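Local atomic coordinates of alpha-amylase (Eubacterium rectale DSM 17629, PDB entry 6AZ5), a protein that probably binds starch-type glucans as a family 41 carbohydrate-binding module of a surface-anchored amylase from a human gut bacterium. Residues N62-Y73 against S83-G94. Residues are numbered along the deposited sequence; the frame is centred on the assembly and turned at random.
Sequences NVGKTVGLKARY and SDTADRSFTISG
Val-67 and Phe-90 form a hydrogen-bonded pair of an antiparallel beta ladder, their N-H groups each reaching the other's carbonyl: Val-67 N to Phe-90 O at 2.8 Å, nearly straight, and Phe-90 N to Val-67 O at 3.2 Å. Leu-69 and Arg-88 repeat the pattern, and past the strand ends Ile-92 N bonds to Lys-65 O and, through its own carbonyl, Ile-92 accepts Gly-64 N. Toward Ser-83 the register shifts by two, and Asp-84 N picks up Ala-71 O.

On the apolar face, Val-67 CB makes a CH-pi contact over the Phe-90 ring, 4.3 Å from its centroid, while Leu-69 CD2 lies at the edge of the same ring, in its plane, 4.0 Å from Phe-90 CD1. Val-67 CG2, anti to the carbonyl carbon, meets Ile-92 CD1 at 3.6 Å.

The charged contact is the salt bridge of Lys-70 NZ with Asp-87 OD1, 2.6 Å; the lysine chain reaches it by bending at chi3 (72°). Within 83-94, Arg-88 NE points in the guanidinium plane at Asp-84 OD2, 2.7 Å, and Tyr-102 OH bonds to that same oxygen, so two groups grip that oxygen of the buried residue.

At the far end the Ser-83 carbonyl carbon C lies 3.5 Å above the plane of the Tyr-73 ring, toward the rim, and the tyrosine hydroxyl bonds to Asp-104. A leucine here would probably uncover the Ser-83 peptide and leave Asp-104 OD1 without its hydroxyl partner.

In the beta-sandwich fold usual for carbohydrate-binding modules of this family, strand 66-72 runs between 88-91 and 24-29, pairing antiparallel with both; Leu-69 and Ala-71 pack on Ile-7 and Tyr-9 of strand 3-10, and Phe-90 on Leu-100 of strand 99-103.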
loop_
_atom_site.group_PDB
_atom_site.type_symbol
_atom_site.label_atom_id
_atom_site.label_comp_id
_atom_site.label_asym_id
_atom_site.label_seq_id
_atom_site.Cartn_x
_atom_site.Cartn_y
_atom_site.Cartn_z
ATOM N N ASN A 62 -6.247 15.211 -8.309
ATOM C CA ASN A 62 -5.124 14.291 -8.456
ATOM C C ASN A 62 -5.541 12.915 -8.936
ATOM O O ASN A 62 -4.704 12.021 -9.057
ATOM C CB ASN A 62 -4.362 14.151 -7.139
ATOM C CG ASN A 62 -3.383 15.281 -6.914
ATOM O OD1 ASN A 62 -2.882 15.885 -7.865
ATOM N ND2 ASN A 62 -3.090 15.565 -5.650
ATOM N N VAL A 63 -6.831 12.737 -9.193
ATOM C CA VAL A 63 -7.294 11.506 -9.813
ATOM C C VAL A 63 -6.712 11.458 -11.213
ATOM O O VAL A 63 -6.782 12.444 -11.946
ATOM C CB VAL A 63 -8.833 11.419 -9.874
ATOM C CG1 VAL A 63 -9.261 10.223 -10.706
ATOM C CG2 VAL A 63 -9.418 11.336 -8.470
ATOM N N GLY A 64 -6.117 10.327 -11.572
ATOM C CA GLY A 64 -5.508 10.180 -12.880
ATOM C C GLY A 64 -4.001 10.339 -12.852
ATOM O O GLY A 64 -3.315 9.975 -13.806
ATOM N N LYS A 65 -3.481 10.887 -11.757
ATOM C CA LYS A 65 -2.040 11.063 -11.601
ATOM C C LYS A 65 -1.363 9.766 -11.172
ATOM O O LYS A 65 -1.982 8.900 -10.546
ATOM C CB LYS A 65 -1.736 12.158 -10.584
ATOM C CG LYS A 65 -2.254 13.537 -10.963
ATOM C CD LYS A 65 -1.104 14.516 -11.144
ATOM C CE LYS A 65 -1.535 15.943 -10.843
ATOM N NZ LYS A 65 -2.670 16.367 -11.704
ATOM N N THR A 66 -0.088 9.634 -11.501
ATOM C CA THR A 66 0.675 8.462 -11.103
ATOM C C THR A 66 1.361 8.679 -9.754
ATOM O O THR A 66 1.992 9.707 -9.516
ATOM C CB THR A 66 1.717 8.097 -12.167
ATOM O OG1 THR A 66 1.041 7.791 -13.393
ATOM C CG2 THR A 66 2.538 6.887 -11.733
ATOM N N VAL A 67 1.211 7.700 -8.870
ATOM C CA VAL A 67 1.829 7.741 -7.553
ATOM C C VAL A 67 3.072 6.873 -7.511
ATOM O O VAL A 67 3.050 5.733 -7.968
ATOM C CB VAL A 67 0.856 7.260 -6.465
ATOM C CG1 VAL A 67 1.583 7.046 -5.141
ATOM C CG2 VAL A 67 -0.287 8.243 -6.315
ATOM N N GLY A 68 4.157 7.416 -6.970
ATOM C CA GLY A 68 5.348 6.628 -6.715
ATOM C C GLY A 68 5.323 6.148 -5.280
ATOM O O GLY A 68 4.954 6.905 -4.386
ATOM N N LEU A 69 5.703 4.895 -5.049
ATOM C CA LEU A 69 5.712 4.373 -3.695
ATOM C C LEU A 69 6.591 3.138 -3.534
ATOM O O LEU A 69 6.945 2.481 -4.503
ATOM C CB LEU A 69 4.288 4.032 -3.241
ATOM C CG LEU A 69 3.783 2.630 -3.593
ATOM C CD1 LEU A 69 2.510 2.323 -2.836
ATOM C CD2 LEU A 69 3.557 2.472 -5.092
ATOM N N LYS A 70 6.931 2.832 -2.287
ATOM C CA LYS A 70 7.538 1.554 -1.948
ATOM C C LYS A 70 7.264 1.224 -0.483
ATOM O O LYS A 70 7.214 2.110 0.366
ATOM C CB LYS A 70 9.042 1.576 -2.232
ATOM C CG LYS A 70 9.800 2.600 -1.424
ATOM C CD LYS A 70 11.255 2.699 -1.870
ATOM C CE LYS A 70 11.377 3.368 -3.223
ATOM N NZ LYS A 70 12.787 3.741 -3.532
ATOM N N ALA A 71 7.070 -0.056 -0.196
ATOM C CA ALA A 71 6.857 -0.493 1.176
ATOM C C ALA A 71 8.147 -0.385 2.000
ATOM O O ALA A 71 9.240 -0.507 1.453
ATOM C CB ALA A 71 6.332 -1.915 1.195
ATOM N N ARG A 72 8.012 -0.136 3.303
ATOM C CA ARG A 72 9.142 -0.181 4.237
ATOM C C ARG A 72 8.779 -1.093 5.402
ATOM O O ARG A 72 7.666 -1.022 5.924
ATOM C CB ARG A 72 9.510 1.216 4.732
ATOM C CG ARG A 72 9.911 2.165 3.626
ATOM C CD ARG A 72 10.511 3.440 4.185
ATOM N NE ARG A 72 9.647 4.026 5.204
ATOM C CZ ARG A 72 9.964 5.084 5.943
ATOM N NH1 ARG A 72 11.135 5.685 5.774
ATOM N NH2 ARG A 72 9.108 5.538 6.852
ATOM N N TYR A 73 9.711 -1.956 5.803
ATOM C CA TYR A 73 9.381 -3.097 6.662
ATOM C C TYR A 73 9.404 -2.809 8.162
ATOM O O TYR A 73 8.709 -3.469 8.939
ATOM C CB TYR A 73 10.331 -4.262 6.371
ATOM C CG TYR A 73 10.343 -4.715 4.927
ATOM C CD1 TYR A 73 9.219 -4.580 4.126
ATOM C CD2 TYR A 73 11.482 -5.276 4.367
ATOM C CE1 TYR A 73 9.231 -4.990 2.804
ATOM C CE2 TYR A 73 11.504 -5.691 3.050
ATOM C CZ TYR A 73 10.377 -5.545 2.272
ATOM O OH TYR A 73 10.397 -5.958 0.959
ATOM N N SER A 83 13.272 -1.986 2.981
ATOM C CA SER A 83 12.167 -1.568 2.131
ATOM C C SER A 83 11.916 -2.597 1.035
ATOM O O SER A 83 12.567 -3.639 0.998
ATOM C CB SER A 83 12.444 -0.183 1.535
ATOM O OG SER A 83 13.593 -0.191 0.713
ATOM N N ASP A 84 10.971 -2.307 0.146
ATOM C CA ASP A 84 10.665 -3.207 -0.966
ATOM C C ASP A 84 11.840 -3.266 -1.948
ATOM O O ASP A 84 12.754 -2.429 -1.886
ATOM C CB ASP A 84 9.388 -2.756 -1.682
ATOM C CG ASP A 84 8.909 -3.756 -2.725
ATOM O OD1 ASP A 84 9.100 -4.974 -2.525
ATOM O OD2 ASP A 84 8.359 -3.316 -3.758
ATOM N N THR A 85 11.819 -4.243 -2.857
ATOM C CA THR A 85 12.962 -4.465 -3.750
ATOM C C THR A 85 13.152 -3.441 -4.885
ATOM O O THR A 85 14.170 -3.494 -5.573
ATOM C CB THR A 85 12.911 -5.888 -4.387
ATOM O OG1 THR A 85 11.691 -6.053 -5.120
ATOM C CG2 THR A 85 13.008 -6.948 -3.312
ATOM N N ALA A 86 12.210 -2.511 -5.065
ATOM C CA ALA A 86 12.345 -1.452 -6.086
ATOM C C ALA A 86 11.269 -0.360 -6.007
ATOM O O ALA A 86 10.283 -0.508 -5.287
ATOM C CB ALA A 86 12.335 -2.054 -7.493
ATOM N N ASP A 87 11.477 0.731 -6.749
ATOM C CA ASP A 87 10.459 1.766 -6.957
ATOM C C ASP A 87 9.196 1.179 -7.575
ATOM O O ASP A 87 9.261 0.505 -8.604
ATOM C CB ASP A 87 10.974 2.874 -7.888
ATOM C CG ASP A 87 11.738 3.964 -7.161
ATOM O OD1 ASP A 87 12.314 3.678 -6.089
ATOM O OD2 ASP A 87 11.765 5.112 -7.672
ATOM N N ARG A 88 8.046 1.463 -6.977
ATOM C CA ARG A 88 6.784 1.016 -7.552
ATOM C C ARG A 88 5.930 2.204 -7.970
ATOM O O ARG A 88 6.282 3.355 -7.712
ATOM C CB ARG A 88 6.012 0.140 -6.564
ATOM C CG ARG A 88 6.817 -0.988 -5.964
ATOM C CD ARG A 88 7.524 -1.818 -7.028
ATOM N NE ARG A 88 8.237 -2.945 -6.427
ATOM C CZ ARG A 88 9.065 -3.753 -7.083
ATOM N NH1 ARG A 88 9.296 -3.571 -8.378
ATOM N NH2 ARG A 88 9.661 -4.748 -6.439
ATOM N N SER A 89 4.808 1.923 -8.623
ATOM C CA SER A 89 3.885 2.979 -9.014
ATOM C C SER A 89 2.521 2.435 -9.413
ATOM O O SER A 89 2.379 1.259 -9.759
ATOM C CB SER A 89 4.457 3.805 -10.170
ATOM O OG SER A 89 4.518 3.041 -11.357
ATOM N N PHE A 90 1.523 3.309 -9.360
ATOM C CA PHE A 90 0.193 3.014 -9.874
ATOM C C PHE A 90 -0.500 4.318 -10.204
ATOM O O PHE A 90 0.005 5.397 -9.899
ATOM C CB PHE A 90 -0.642 2.200 -8.878
ATOM C CG PHE A 90 -1.001 2.942 -7.615
ATOM C CD1 PHE A 90 -0.142 2.943 -6.527
ATOM C CD2 PHE A 90 -2.215 3.604 -7.500
ATOM C CE1 PHE A 90 -0.474 3.613 -5.352
ATOM C CE2 PHE A 90 -2.557 4.279 -6.328
ATOM C CZ PHE A 90 -1.681 4.283 -5.252
ATOM N N THR A 91 -1.659 4.218 -10.838
ATOM C CA THR A 91 -2.422 5.399 -11.196
ATOM C C THR A 91 -3.714 5.437 -10.392
ATOM O O THR A 91 -4.416 4.440 -10.288
ATOM C CB THR A 91 -2.723 5.429 -12.709
ATOM O OG1 THR A 91 -1.488 5.398 -13.437
ATOM C CG2 THR A 91 -3.493 6.685 -13.087
ATOM N N ILE A 92 -4.009 6.589 -9.804
ATOM C CA ILE A 92 -5.237 6.761 -9.043
ATOM C C ILE A 92 -6.436 6.764 -9.990
ATOM O O ILE A 92 -6.597 7.681 -10.792
ATOM C CB ILE A 92 -5.193 8.058 -8.227
ATOM C CG1 ILE A 92 -3.934 8.078 -7.353
ATOM C CG2 ILE A 92 -6.458 8.216 -7.395
ATOM C CD1 ILE A 92 -3.601 9.449 -6.806
ATOM N N SER A 93 -7.262 5.725 -9.901
ATOM C CA SER A 93 -8.379 5.533 -10.829
ATOM C C SER A 93 -9.598 6.378 -10.479
ATOM O O SER A 93 -10.405 6.704 -11.346
ATOM C CB SER A 93 -8.790 4.060 -10.872
ATOM O OG SER A 93 -9.565 3.710 -9.738
ATOM N N GLY A 94 -9.747 6.721 -9.207
ATOM C CA GLY A 94 -10.906 7.479 -8.778
ATOM C C GLY A 94 -12.175 6.646 -8.764
ATOM O O GLY A 94 -13.273 7.193 -8.715
#